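Local coordinates for hypothetical protein (PDB 2F46) that probably acts as a phosphatase of the nonclassical, eukaryotic-like kind, its natural substrate being unassigned, at residues Gln29-Ala39 against Ile64-Val73; Thr111-Trp119 against Arg136-Phe147. All coordinates share one frame; numbering follows the deposited sequence. Where two conformers were deposited one is given.

Contact 1: Gln29-Ala39 against Ile64-Val73; sequences QLTKADAEQIA and IKQWLEQAGV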
loop_
_atom_site.group_PDB
_atom_site.type_symbol
_atom_site.label_atom_id
_atom_site.label_comp_id
_atom_site.label_asym_id
_atom_site.label_seq_id
_atom_site.Cartn_x
_atom_site.Cartn_y
_atom_site.Cartn_z
ATOM N N GLN A 29 4.344 -5.872 6.316
ATOM C CA GLN A 29 4.766 -7.023 5.521
ATOM C C GLN A 29 3.875 -8.242 5.681
ATOM O O GLN A 29 3.635 -8.694 6.813
ATOM C CB GLN A 29 6.188 -7.409 5.896
ATOM C CG GLN A 29 6.726 -8.618 5.238
ATOM C CD GLN A 29 6.908 -8.454 3.755
ATOM O OE1 GLN A 29 7.498 -7.445 3.306
ATOM N NE2 GLN A 29 6.429 -9.426 2.964
ATOM N N LEU A 30 3.408 -8.758 4.573
ATOM C CA LEU A 30 2.565 -9.937 4.574
ATOM C C LEU A 30 3.389 -11.188 4.801
ATOM O O LEU A 30 4.570 -11.269 4.428
ATOM C CB LEU A 30 1.786 -10.090 3.271
ATOM C CG LEU A 30 0.818 -8.953 3.010
ATOM C CD1 LEU A 30 0.075 -9.197 1.712
ATOM C CD2 LEU A 30 -0.112 -8.662 4.137
ATOM N N THR A 31 2.720 -12.166 5.413
ATOM C CA THR A 31 3.302 -13.482 5.672
ATOM C C THR A 31 2.286 -14.528 5.219
ATOM O O THR A 31 1.138 -14.207 4.950
ATOM C CB THR A 31 3.547 -13.689 7.148
ATOM O OG1 THR A 31 2.285 -13.694 7.820
ATOM C CG2 THR A 31 4.416 -12.567 7.694
ATOM N N LYS A 32 2.705 -15.788 5.156
ATOM C CA LYS A 32 1.792 -16.882 4.799
ATOM C C LYS A 32 0.566 -16.924 5.701
ATOM O O LYS A 32 -0.536 -17.222 5.257
ATOM C CB LYS A 32 2.524 -18.209 4.929
ATOM C CG LYS A 32 1.746 -19.374 4.433
ATOM C CD LYS A 32 2.589 -20.630 4.521
ATOM C CE LYS A 32 1.859 -21.784 3.898
ATOM N NZ LYS A 32 2.750 -22.974 3.811
ATOM N N ALA A 33 0.775 -16.606 6.975
ATOM C CA ALA A 33 -0.272 -16.606 7.957
ATOM C C ALA A 33 -1.381 -15.612 7.676
ATOM O O ALA A 33 -2.442 -15.726 8.258
ATOM C CB ALA A 33 0.309 -16.352 9.334
ATOM N N ASP A 34 -1.140 -14.630 6.788
ATOM C CA ASP A 34 -2.166 -13.639 6.456
ATOM C C ASP A 34 -3.216 -14.101 5.459
ATOM O O ASP A 34 -4.198 -13.386 5.248
ATOM C CB ASP A 34 -1.508 -12.353 5.913
ATOM C CG ASP A 34 -0.791 -11.600 6.982
ATOM O OD1 ASP A 34 -1.394 -11.308 8.043
ATOM O OD2 ASP A 34 0.395 -11.284 6.785
ATOM N N ALA A 35 -3.027 -15.280 4.866
ATOM C CA ALA A 35 -3.954 -15.797 3.862
ATOM C C ALA A 35 -5.400 -15.849 4.340
ATOM O O ALA A 35 -6.311 -15.449 3.612
ATOM C CB ALA A 35 -3.522 -17.151 3.395
ATOM N N GLU A 36 -5.628 -16.354 5.556
ATOM C CA GLU A 36 -6.995 -16.455 6.077
ATOM C C GLU A 36 -7.709 -15.123 6.095
ATOM O O GLU A 36 -8.837 -15.014 5.632
ATOM C CB GLU A 36 -7.019 -17.033 7.496
ATOM C CG GLU A 36 -7.396 -18.505 7.564
ATOM N N GLN A 37 -7.072 -14.097 6.654
ATOM C CA GLN A 37 -7.734 -12.828 6.772
ATOM C C GLN A 37 -7.942 -12.191 5.395
ATOM O O GLN A 37 -8.942 -11.521 5.154
ATOM C CB GLN A 37 -6.966 -11.882 7.696
ATOM C CG GLN A 37 -7.673 -10.542 7.860
ATOM C CD GLN A 37 -6.909 -9.515 8.688
ATOM O OE1 GLN A 37 -5.719 -9.695 9.008
ATOM N NE2 GLN A 37 -7.589 -8.434 9.017
ATOM N N ILE A 38 -6.953 -12.380 4.520
ATOM C CA ILE A 38 -7.032 -11.836 3.171
ATOM C C ILE A 38 -8.228 -12.428 2.427
ATOM O O ILE A 38 -8.964 -11.691 1.772
ATOM C CB ILE A 38 -5.690 -12.044 2.455
ATOM C CG1 ILE A 38 -4.718 -10.985 2.986
ATOM C CG2 ILE A 38 -5.794 -11.892 0.954
ATOM C CD1 ILE A 38 -3.260 -11.159 2.589
ATOM N N ALA A 39 -8.417 -13.738 2.582
ATOM C CA ALA A 39 -9.553 -14.434 1.949
ATOM C C ALA A 39 -10.873 -13.925 2.520
ATOM O O ALA A 39 -11.843 -13.689 1.780
ATOM C CB ALA A 39 -9.428 -15.901 2.140
ATOM N N ILE A 64 4.936 -14.561 -1.825
ATOM C CA ILE A 64 3.670 -14.011 -1.363
ATOM C C ILE A 64 2.596 -14.288 -2.406
ATOM O O ILE A 64 1.480 -14.714 -2.041
ATOM C CB ILE A 64 3.807 -12.490 -1.058
ATOM C CG1 ILE A 64 4.703 -12.246 0.161
ATOM C CG2 ILE A 64 2.445 -11.826 -0.829
ATOM C CD1 ILE A 64 4.209 -12.851 1.450
ATOM N N LYS A 65 2.891 -14.043 -3.678
ATOM C CA LYS A 65 1.981 -14.351 -4.752
ATOM C C LYS A 65 1.571 -15.823 -4.744
ATOM O O LYS A 65 0.386 -16.152 -4.852
ATOM C CB LYS A 65 2.554 -13.911 -6.115
ATOM C CG LYS A 65 1.681 -14.245 -7.317
ATOM C CD LYS A 65 2.187 -13.574 -8.559
ATOM C CE LYS A 65 1.365 -13.973 -9.772
ATOM N NZ LYS A 65 1.859 -13.217 -10.970
ATOM N N GLN A 66 2.529 -16.733 -4.626
ATOM C CA GLN A 66 2.198 -18.177 -4.556
ATOM C C GLN A 66 1.248 -18.513 -3.434
ATOM O O GLN A 66 0.299 -19.295 -3.627
ATOM C CB GLN A 66 3.462 -18.989 -4.319
ATOM C CG GLN A 66 4.246 -19.309 -5.530
ATOM C CD GLN A 66 5.189 -20.502 -5.288
ATOM O OE1 GLN A 66 6.311 -20.339 -4.794
ATOM N NE2 GLN A 66 4.727 -21.692 -5.640
ATOM N N TRP A 67 1.490 -17.972 -2.253
ATOM C CA TRP A 67 0.663 -18.275 -1.084
ATOM C C TRP A 67 -0.720 -17.675 -1.267
ATOM O O TRP A 67 -1.736 -18.330 -0.989
ATOM C CB TRP A 67 1.288 -17.742 0.208
ATOM C CG TRP A 67 2.497 -18.468 0.698
ATOM C CD1 TRP A 67 2.766 -19.802 0.567
ATOM C CD2 TRP A 67 3.573 -17.919 1.478
ATOM N NE1 TRP A 67 3.949 -20.107 1.183
ATOM C CE2 TRP A 67 4.457 -18.981 1.774
ATOM C CE3 TRP A 67 3.861 -16.643 1.976
ATOM C CZ2 TRP A 67 5.647 -18.794 2.491
ATOM C CZ3 TRP A 67 5.039 -16.458 2.697
ATOM C CH2 TRP A 67 5.922 -17.531 2.940
ATOM N N LEU A 68 -0.795 -16.459 -1.790
ATOM C CA LEU A 68 -2.071 -15.746 -1.807
ATOM C C LEU A 68 -2.974 -16.008 -3.023
ATOM O O LEU A 68 -4.160 -15.681 -2.983
ATOM C CB LEU A 68 -1.863 -14.244 -1.558
ATOM C CG LEU A 68 -1.194 -13.886 -0.256
ATOM C CD1 LEU A 68 -1.115 -12.368 -0.125
ATOM C CD2 LEU A 68 -1.926 -14.476 0.931
ATOM N N GLU A 69 -2.449 -16.600 -4.080
ATOM C CA GLU A 69 -3.281 -17.052 -5.194
ATOM C C GLU A 69 -4.280 -18.115 -4.714
ATOM O O GLU A 69 -5.314 -18.319 -5.330
ATOM C CB GLU A 69 -2.427 -17.650 -6.308
ATOM C CG GLU A 69 -1.764 -16.616 -7.186
ATOM C CD GLU A 69 -0.754 -17.224 -8.135
ATOM O OE1 GLU A 69 -0.235 -18.322 -7.832
ATOM O OE2 GLU A 69 -0.482 -16.602 -9.180
ATOM N N GLN A 70 -3.950 -18.779 -3.616
ATOM C CA GLN A 70 -4.838 -19.748 -3.004
ATOM C C GLN A 70 -5.845 -19.087 -2.076
ATOM O O GLN A 70 -6.673 -19.777 -1.469
ATOM C CB GLN A 70 -4.005 -20.775 -2.237
ATOM C CG GLN A 70 -3.005 -21.533 -3.113
ATOM C CD GLN A 70 -3.649 -22.111 -4.377
ATOM O OE1 GLN A 70 -4.757 -22.674 -4.327
ATOM N NE2 GLN A 70 -2.964 -21.965 -5.515
ATOM N N ALA A 71 -5.782 -17.757 -1.979
ATOM C CA ALA A 71 -6.620 -16.968 -1.064
ATOM C C ALA A 71 -7.607 -16.061 -1.804
ATOM O O ALA A 71 -8.177 -15.138 -1.205
ATOM C CB ALA A 71 -5.727 -16.128 -0.146
ATOM N N GLY A 72 -7.791 -16.309 -3.106
ATOM C CA GLY A 72 -8.798 -15.653 -3.899
ATOM C C GLY A 72 -8.321 -14.395 -4.602
ATOM O O GLY A 72 -9.085 -13.733 -5.281
ATOM N N VAL A 73 -7.042 -14.061 -4.429
ATOM C CA VAL A 73 -6.481 -12.856 -5.013
ATOM C C VAL A 73 -6.149 -13.165 -6.465
ATOM O O VAL A 73 -5.512 -14.191 -6.714
ATOM C CB VAL A 73 -5.205 -12.443 -4.263
ATOM C CG1 VAL A 73 -4.641 -11.174 -4.866
ATOM C CG2 VAL A 73 -5.449 -12.231 -2.799
HETATM O O HOH W 1 5.389 -22.515 2.018
#
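I64 meets the loop ahead of helix 35-41 through its end methyl: CD1 stands 3.4 Å from the carbonyl O of L30, within van der Waals range of that residue's CB. The same oxygen accepts from the Q29 side chain, whose NE2 lies 3.0 Å from L30 O, in the carbonyl plane and on a lone pair. R50 holds Q29 OE1, so both ends of this amide are fixed.

One turn on, W67 offers an indole face to K32. The lysine CB sits 3.5 Å from the centroid of the six-membered ring and 10° off its normal, a CH-pi contact. With CG anti to the backbone N (chi1 -173°) and the rest of the chain extended, K32 runs across the ring system until CD is 3.6 Å from W67 NE1. Beyond this a water in the indole plane, 2.9 Å from W67 NE1, accepts from both that N-H and K32 NZ, closing the polar edge.

L68 supplies the apolar centre. Its CD1 touches I38 CD1 at 3.7 Å and also reaches L30 CD1, while CD2 leans on the backbone of A35; the leucine crosses both L30 and I38 nearly at right angles.

At A71 the small side chain lets the backbones close in: its CB rests near A35 O, and its carbonyl O lies 3.5 Å from A39 CA in a CA-H...O contact (136° at the hydrogen). V73 finishes the row, CG2 to I38 CG2 at 3.8 Å.

L30, L68 and V73 also touch I46, and I38 touches L106, so helices 35-41 and 61-68 share one side of the sheet. They are the connections of successive beta-alpha-beta crossovers, 24-27 to 45-48 and 45-48 to 75-78, as expected of the alpha/beta phosphatase fold.

Contact 2: Thr111-Trp119 against Arg136-Phe147; sequences TGTRCSLLW and RAQAAGVNLENF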
loop_
_atom_site.group_PDB
_atom_site.type_symbol
_atom_site.label_atom_id
_atom_site.label_comp_id
_atom_site.label_asym_id
_atom_site.label_seq_id
_atom_site.Cartn_x
_atom_site.Cartn_y
_atom_site.Cartn_z
ATOM N N THR A 111 5.917 -1.594 6.469
ATOM C CA THR A 111 5.022 -1.042 7.473
ATOM C C THR A 111 3.695 -0.533 6.953
ATOM O O THR A 111 2.783 -0.278 7.744
ATOM C CB THR A 111 5.669 0.175 8.122
ATOM O OG1 THR A 111 5.971 1.142 7.103
ATOM C CG2 THR A 111 6.895 -0.200 8.910
ATOM N N GLY A 112 3.584 -0.338 5.639
ATOM C CA GLY A 112 2.457 0.376 5.057
ATOM C C GLY A 112 2.747 1.848 4.810
ATOM O O GLY A 112 1.937 2.530 4.173
ATOM N N THR A 113 3.902 2.344 5.241
ATOM C CA THR A 113 4.269 3.751 5.043
ATOM C C THR A 113 4.328 4.121 3.566
ATOM O O THR A 113 3.817 5.150 3.144
ATOM C CB THR A 113 5.609 4.051 5.713
ATOM O OG1 THR A 113 5.422 3.838 7.126
ATOM C CG2 THR A 113 6.055 5.481 5.480
ATOM N N ARG A 114 4.999 3.286 2.789
ATOM C CA ARG A 114 5.149 3.641 1.362
ATOM C C ARG A 114 3.827 3.658 0.630
ATOM O O ARG A 114 3.596 4.579 -0.192
ATOM C CB ARG A 114 6.138 2.712 0.677
ATOM C CG ARG A 114 7.570 2.992 1.086
ATOM C CD ARG A 114 8.520 1.835 0.691
ATOM N NE ARG A 114 8.684 0.916 1.808
ATOM C CZ ARG A 114 9.691 0.058 1.900
ATOM N NH1 ARG A 114 10.575 -0.054 0.933
ATOM N NH2 ARG A 114 9.817 -0.672 2.999
ATOM N N CYS A 115 2.951 2.693 0.924
ATOM C CA CYS A 115 1.610 2.641 0.342
ATOM C C CYS A 115 0.850 3.933 0.678
ATOM O O CYS A 115 0.259 4.614 -0.178
ATOM C CB CYS A 115 0.857 1.403 0.827
ATOM S SG CYS A 115 1.871 -0.138 0.848
ATOM N N SER A 116 0.930 4.284 1.964
ATOM C CA SER A 116 0.203 5.438 2.455
ATOM C C SER A 116 0.736 6.722 1.828
ATOM O O SER A 116 -0.014 7.666 1.555
ATOM C CB SER A 116 0.248 5.478 3.978
ATOM O OG SER A 116 -0.313 4.315 4.552
ATOM N N LEU A 117 2.035 6.781 1.578
ATOM C CA LEU A 117 2.603 7.942 0.890
ATOM C C LEU A 117 2.208 8.004 -0.584
ATOM O O LEU A 117 1.915 9.093 -1.121
ATOM C CB LEU A 117 4.105 7.936 0.990
ATOM C CG LEU A 117 4.692 8.342 2.316
ATOM C CD1 LEU A 117 6.158 8.088 2.336
ATOM C CD2 LEU A 117 4.464 9.803 2.588
ATOM N N LEU A 118 2.227 6.887 -1.283
ATOM C CA LEU A 118 1.817 6.895 -2.677
ATOM C C LEU A 118 0.369 7.388 -2.795
ATOM O O LEU A 118 0.051 8.206 -3.682
ATOM C CB LEU A 118 1.995 5.506 -3.294
ATOM C CG LEU A 118 3.466 5.097 -3.457
ATOM C CD1 LEU A 118 3.542 3.609 -3.713
ATOM C CD2 LEU A 118 4.154 5.866 -4.591
ATOM N N TRP A 119 -0.500 6.890 -1.916
ATOM C CA TRP A 119 -1.900 7.330 -1.812
ATOM C C TRP A 119 -1.933 8.800 -1.466
ATOM O O TRP A 119 -2.572 9.623 -2.146
ATOM C CB TRP A 119 -2.628 6.509 -0.754
ATOM C CG TRP A 119 -3.996 6.919 -0.465
ATOM C CD1 TRP A 119 -5.120 6.505 -1.108
ATOM C CD2 TRP A 119 -4.412 7.776 0.579
ATOM N NE1 TRP A 119 -6.224 7.125 -0.553
ATOM C CE2 TRP A 119 -5.811 7.906 0.490
ATOM C CE3 TRP A 119 -3.723 8.486 1.572
ATOM C CZ2 TRP A 119 -6.543 8.678 1.368
ATOM C CZ3 TRP A 119 -4.460 9.247 2.462
ATOM C CH2 TRP A 119 -5.845 9.366 2.328
ATOM N N ARG A 136 -6.145 10.448 7.936
ATOM C CA ARG A 136 -6.650 9.230 7.259
ATOM C C ARG A 136 -5.636 8.077 7.274
ATOM O O ARG A 136 -5.977 6.947 7.547
ATOM C CB ARG A 136 -7.111 9.562 5.850
ATOM C CG ARG A 136 -8.484 10.242 5.881
ATOM C CD ARG A 136 -8.855 10.581 4.544
ATOM N NE ARG A 136 -10.201 11.168 4.459
ATOM C CZ ARG A 136 -11.321 10.477 4.266
ATOM N NH1 ARG A 136 -11.314 9.151 4.202
ATOM N NH2 ARG A 136 -12.462 11.144 4.208
ATOM N N ALA A 137 -4.353 8.398 7.044
ATOM C CA ALA A 137 -3.350 7.339 7.101
ATOM C C ALA A 137 -3.217 6.789 8.507
ATOM O O ALA A 137 -2.998 5.626 8.747
ATOM C CB ALA A 137 -1.996 7.863 6.578
ATOM N N GLN A 138 -3.331 7.685 9.487
ATOM C CA GLN A 138 -3.238 7.258 10.885
ATOM C C GLN A 138 -4.384 6.323 11.274
ATOM O O GLN A 138 -4.195 5.386 12.017
ATOM C CB GLN A 138 -3.153 8.478 11.838
ATOM C CG GLN A 138 -2.898 8.154 13.297
ATOM C CD GLN A 138 -1.605 7.423 13.492
ATOM O OE1 GLN A 138 -1.569 6.197 13.608
ATOM N NE2 GLN A 138 -0.512 8.183 13.492
ATOM N N ALA A 139 -5.543 6.586 10.654
ATOM C CA ALA A 139 -6.718 5.723 10.815
ATOM C C ALA A 139 -6.497 4.341 10.196
ATOM O O ALA A 139 -7.161 3.363 10.584
ATOM C CB ALA A 139 -7.972 6.410 10.273
ATOM N N ALA A 140 -5.503 4.232 9.292
ATOM C CA ALA A 140 -5.062 2.938 8.815
ATOM C C ALA A 140 -3.761 2.430 9.431
ATOM O O ALA A 140 -3.150 1.457 8.912
ATOM C CB ALA A 140 -4.928 2.965 7.341
ATOM N N GLY A 141 -3.399 2.985 10.599
ATOM C CA GLY A 141 -2.342 2.437 11.368
ATOM C C GLY A 141 -0.958 2.977 11.024
ATOM O O GLY A 141 0.027 2.455 11.538
ATOM N N VAL A 142 -0.900 4.039 10.225
ATOM C CA VAL A 142 0.392 4.530 9.732
ATOM C C VAL A 142 0.536 6.013 10.033
ATOM O O VAL A 142 -0.296 6.843 9.644
ATOM C CB VAL A 142 0.509 4.276 8.200
ATOM C CG1 VAL A 142 1.738 4.937 7.629
ATOM C CG2 VAL A 142 0.606 2.817 7.904
ATOM N N ASN A 143 1.651 6.388 10.672
ATOM C CA ASN A 143 1.936 7.766 10.996
ATOM C C ASN A 143 2.804 8.408 9.908
ATOM O O ASN A 143 3.954 8.001 9.696
ATOM C CB ASN A 143 2.693 7.816 12.337
ATOM C CG ASN A 143 2.801 9.211 12.890
ATOM O OD1 ASN A 143 2.653 10.196 12.180
ATOM N ND2 ASN A 143 3.021 9.307 14.198
ATOM N N LEU A 144 2.248 9.393 9.198
ATOM C CA LEU A 144 2.986 10.117 8.153
ATOM C C LEU A 144 3.458 11.507 8.596
ATOM O O LEU A 144 3.842 12.326 7.756
ATOM C CB LEU A 144 2.116 10.299 6.901
ATOM C CG LEU A 144 1.743 8.995 6.214
ATOM C CD1 LEU A 144 0.857 9.318 4.995
ATOM C CD2 LEU A 144 2.992 8.188 5.802
ATOM N N GLU A 145 3.484 11.765 9.904
ATOM C CA GLU A 145 3.847 13.099 10.404
ATOM C C GLU A 145 5.252 13.534 9.961
ATOM O O GLU A 145 5.487 14.716 9.687
ATOM C CB GLU A 145 3.712 13.153 11.930
ATOM C CG GLU A 145 2.264 13.375 12.428
ATOM C CD GLU A 145 1.782 14.821 12.279
ATOM O OE1 GLU A 145 2.595 15.715 11.964
ATOM O OE2 GLU A 145 0.581 15.075 12.483
ATOM N N ASN A 146 6.170 12.580 9.849
ATOM C CA ASN A 146 7.537 12.890 9.402
ATOM C C ASN A 146 7.640 13.216 7.915
ATOM O O ASN A 146 8.726 13.537 7.457
ATOM C CB ASN A 146 8.516 11.771 9.749
ATOM C CG ASN A 146 8.720 11.606 11.239
ATOM O OD1 ASN A 146 8.724 12.574 11.966
ATOM N ND2 ASN A 146 8.914 10.381 11.675
ATOM N N PHE A 147 6.526 13.110 7.172
ATOM C CA PHE A 147 6.477 13.438 5.749
ATOM C C PHE A 147 5.608 14.640 5.462
ATOM O O PHE A 147 5.316 14.922 4.300
ATOM C CB PHE A 147 5.965 12.222 4.959
ATOM C CG PHE A 147 6.822 11.019 5.124
ATOM C CD1 PHE A 147 7.981 10.862 4.393
ATOM C CD2 PHE A 147 6.506 10.060 6.074
ATOM C CE1 PHE A 147 8.784 9.746 4.551
ATOM C CE2 PHE A 147 7.300 8.940 6.206
ATOM C CZ PHE A 147 8.459 8.815 5.489
HETATM O O HOH W 2 5.406 5.667 9.099
#
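A137 O is gripped by two backbone N-H groups from opposite faces of its carbonyl plane: V142 N at 3.0 Å and A140 N at 2.9 Å. The V142 bond, with G141 N to Q138 O and G141 at positive phi, makes the Schellman motif that ends helix 130-139 and delivers V142 to helix 113-125. There V142 CG1 lies 3.8 Å from T113 CA, and CG2 faces the carbonyl O of T111.

L144 and L117 slide past each other in opposite directions, L144 CD2 coming 3.9 Å from L117 CG. L117 then places CD1 over one face of the F147 ring, 3.8 Å from its centroid and 9° off the normal. T113 divides its branches: with OG1 beside the backbone N (chi1 -63°), CG2 is left anti to that N and comes to F147 CE2 at a position oblique to the ring, while OG1 is 2.7 Å from a water that donates to N143 O at 2.8 Å.

At the other end W119 CH2 meets R136 CB at 3.7 Å; D21 accepts from W119 NE1 and E132 pairs with R136 NE. V142 and S116 both touch I26 of strand 24-27, and W119 and S116 touch L20 of strand 18-21, so the contact fills the junction of helices 113-125 and 130-139 with these strands.

In the fold
Contacts 1 and 2 are in series along the chain, and their centres lie 22 Å apart on opposite sides of the chain's centre. Contact 1 joins two crossover helices at the periphery, its centre 15 Å from that of the chain; contact 2 is more central, at 9 Å. Their nearest atoms still come within about 5 Å without touching, and a backbone bond between Q29 and R110 links the two regions. R110 lies in the C109-G112 loop leading into helix 113-125; loop and helix start resemble the phosphate-binding P-loop of cysteine phosphatases. By that resemblance contact 2 probably includes part of the active-site loop; contact 1 reaches it through Q29.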